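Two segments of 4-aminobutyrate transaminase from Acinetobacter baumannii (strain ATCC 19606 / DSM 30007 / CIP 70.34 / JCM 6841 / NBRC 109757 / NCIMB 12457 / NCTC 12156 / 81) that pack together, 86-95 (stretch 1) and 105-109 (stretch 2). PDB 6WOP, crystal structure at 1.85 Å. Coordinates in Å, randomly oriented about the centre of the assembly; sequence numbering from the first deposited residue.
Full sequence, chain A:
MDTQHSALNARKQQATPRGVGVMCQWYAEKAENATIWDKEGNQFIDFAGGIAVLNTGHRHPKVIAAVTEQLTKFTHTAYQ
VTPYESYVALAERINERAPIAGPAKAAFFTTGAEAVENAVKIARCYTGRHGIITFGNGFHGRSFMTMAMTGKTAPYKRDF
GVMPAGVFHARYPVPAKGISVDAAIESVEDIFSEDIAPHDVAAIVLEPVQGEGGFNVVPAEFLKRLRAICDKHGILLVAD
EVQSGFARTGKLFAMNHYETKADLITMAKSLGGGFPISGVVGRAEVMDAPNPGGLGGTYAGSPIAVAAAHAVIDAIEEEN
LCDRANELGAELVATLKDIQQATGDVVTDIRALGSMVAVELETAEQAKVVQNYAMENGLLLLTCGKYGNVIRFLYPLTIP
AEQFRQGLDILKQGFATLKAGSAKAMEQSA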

# COMPACT_ATOMS: atom_id res chain seq x y z
N SER A 86 -29.87 21.93 -15.70
CA SER A 86 -28.98 22.97 -15.18
C SER A 86 -27.54 22.45 -14.99
O SER A 86 -26.57 23.23 -15.03
CB SER A 86 -29.48 23.47 -13.83
OG SER A 86 -29.70 22.32 -12.97
N TYR A 87 -27.39 21.17 -14.74
CA TYR A 87 -26.08 20.52 -14.61
C TYR A 87 -25.32 20.51 -15.96
O TYR A 87 -24.22 20.90 -16.06
CB TYR A 87 -26.30 19.08 -14.17
CG TYR A 87 -25.08 18.19 -13.94
CD1 TYR A 87 -24.20 17.90 -14.96
CD2 TYR A 87 -24.87 17.55 -12.71
CE1 TYR A 87 -23.12 17.07 -14.78
CE2 TYR A 87 -23.79 16.71 -12.52
CZ TYR A 87 -22.90 16.46 -13.57
OH TYR A 87 -21.84 15.64 -13.42
N VAL A 88 -26.02 20.11 -16.99
CA VAL A 88 -25.43 20.14 -18.31
C VAL A 88 -25.03 21.55 -18.64
O VAL A 88 -23.99 21.79 -19.22
CB VAL A 88 -26.43 19.58 -19.34
CG1 VAL A 88 -25.91 19.71 -20.82
CG2 VAL A 88 -26.80 18.08 -18.99
N ALA A 89 -25.95 22.51 -18.38
CA ALA A 89 -25.66 23.90 -18.74
C ALA A 89 -24.44 24.40 -17.97
O ALA A 89 -23.63 25.15 -18.50
CB ALA A 89 -26.90 24.80 -18.48
N LEU A 90 -24.34 24.03 -16.67
CA LEU A 90 -23.17 24.45 -15.88
C LEU A 90 -21.89 23.86 -16.45
O LEU A 90 -20.88 24.56 -16.56
CB LEU A 90 -23.31 24.05 -14.41
CG LEU A 90 -22.27 24.65 -13.43
CD1 LEU A 90 -22.40 26.24 -13.36
CD2 LEU A 90 -22.45 24.00 -12.03
N ALA A 91 -21.91 22.59 -16.86
CA ALA A 91 -20.73 22.01 -17.51
C ALA A 91 -20.36 22.81 -18.76
O ALA A 91 -19.19 23.17 -18.95
CB ALA A 91 -21.01 20.54 -17.85
N GLU A 92 -21.38 23.20 -19.57
CA GLU A 92 -21.10 23.97 -20.79
C GLU A 92 -20.44 25.29 -20.46
O GLU A 92 -19.48 25.72 -21.13
CB GLU A 92 -22.42 24.21 -21.56
CG GLU A 92 -23.00 22.97 -22.17
CD GLU A 92 -24.41 23.19 -22.72
OE1 GLU A 92 -25.16 24.05 -22.17
OE2 GLU A 92 -24.77 22.48 -23.68
N ARG A 93 -20.94 25.97 -19.41
CA ARG A 93 -20.40 27.27 -19.05
C ARG A 93 -18.96 27.17 -18.52
O ARG A 93 -18.13 28.05 -18.79
CB ARG A 93 -21.33 27.91 -18.01
CG ARG A 93 -22.69 28.29 -18.66
CD ARG A 93 -23.55 29.11 -17.65
NE ARG A 93 -23.16 30.52 -17.58
CZ ARG A 93 -23.50 31.34 -16.58
NH1 ARG A 93 -24.25 30.88 -15.54
NH2 ARG A 93 -23.17 32.61 -16.64
N ILE A 94 -18.65 26.15 -17.75
CA ILE A 94 -17.27 25.97 -17.28
C ILE A 94 -16.38 25.54 -18.42
O ILE A 94 -15.24 26.00 -18.53
CB ILE A 94 -17.26 24.92 -16.13
CG1 ILE A 94 -18.03 25.44 -14.89
CG2 ILE A 94 -15.83 24.51 -15.72
CD1 ILE A 94 -17.25 26.46 -14.12
N ASN A 95 -16.85 24.60 -19.27
CA ASN A 95 -16.04 24.18 -20.43
C ASN A 95 -15.66 25.39 -21.27
O ASN A 95 -14.55 25.49 -21.79
CB ASN A 95 -16.80 23.21 -21.35
CG ASN A 95 -17.02 21.86 -20.74
OD1 ASN A 95 -16.28 21.45 -19.85
ND2 ASN A 95 -18.06 21.17 -21.19
N LYS A 105 -14.38 18.79 -21.15
CA LYS A 105 -15.60 18.27 -20.55
C LYS A 105 -15.54 18.50 -19.05
O LYS A 105 -14.46 18.67 -18.50
CB LYS A 105 -15.76 16.78 -20.85
CG LYS A 105 -16.14 16.53 -22.32
CD LYS A 105 -16.32 15.09 -22.57
CE LYS A 105 -17.00 14.86 -23.92
NZ LYS A 105 -17.66 13.53 -23.97
N ALA A 106 -16.70 18.48 -18.37
CA ALA A 106 -16.71 18.73 -16.94
C ALA A 106 -17.71 17.81 -16.27
O ALA A 106 -18.72 17.41 -16.86
CB ALA A 106 -17.11 20.20 -16.60
N ALA A 107 -17.47 17.52 -15.01
CA ALA A 107 -18.46 16.81 -14.21
C ALA A 107 -18.44 17.43 -12.83
O ALA A 107 -17.42 17.99 -12.44
CB ALA A 107 -18.07 15.33 -14.05
N PHE A 108 -19.53 17.28 -12.09
CA PHE A 108 -19.66 17.93 -10.77
C PHE A 108 -19.78 16.87 -9.70
O PHE A 108 -20.44 15.84 -9.91
CB PHE A 108 -20.90 18.88 -10.76
CG PHE A 108 -20.75 19.95 -11.78
CD1 PHE A 108 -19.77 20.90 -11.60
CD2 PHE A 108 -21.42 19.90 -12.99
CE1 PHE A 108 -19.49 21.83 -12.57
CE2 PHE A 108 -21.16 20.86 -13.97
CZ PHE A 108 -20.21 21.82 -13.76
N PHE A 109 -19.11 17.12 -8.58
CA PHE A 109 -19.24 16.27 -7.40
C PHE A 109 -19.72 17.15 -6.26
O PHE A 109 -20.43 18.14 -6.52
CB PHE A 109 -17.88 15.60 -7.15
CG PHE A 109 -17.42 14.90 -8.36
CD1 PHE A 109 -17.99 13.66 -8.70
CD2 PHE A 109 -16.49 15.46 -9.20
CE1 PHE A 109 -17.61 12.99 -9.85
CE2 PHE A 109 -16.12 14.78 -10.38
CZ PHE A 109 -16.71 13.58 -10.69
O HOH W 1 -21.71 13.95 -11.36

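A helix packs here against a strand through one buried phenylalanine, and a tyrosine hydroxyl ties the apolar contact to the strand backbone. Helix 86-95 and strand 105-109 run at 132° to one another, and their axes approach to 7.5 Å. The backbones come close where both sides carry alanine: the CA atoms of Ala91 and Ala106 lie 5.2 Å apart, and their CB atoms meet at 4.1 Å.

Phe108 points toward the helix and gives up more surface than any other residue of the pair. Leu90 covers one face of its ring, with CD2 3.8 Å from the ring centroid and nearly on the normal, a CH-pi contact that sets a weakly polarised methyl against the pi cloud. At the ring edge, Ile94 CG1 approaches Phe108 CZ at 4.4 Å. The same ring turns its edge to the face of Tyr87, the planes at 79°, so that ring hydrogens meet pi electrons.

The CA-to-CB bond of Tyr87 points sideways to the strand, yet with chi1 in t the end of the side chain comes nearer and the hydroxyl reaches it. There Phe108 N donates a nearly straight hydrogen bond to Tyr87 OH (3.1 Å), satisfying a buried amide. One water, its O 2.7 Å from Tyr87 OH and 2.7 Å from Phe108 O, links the hydroxyl to the carbonyl of Phe108, to which it donates. The hydrogen bond and most of the apolar contacts thus converge on Phe108, which illustrates how one residue can serve a contact through both its ring and its backbone.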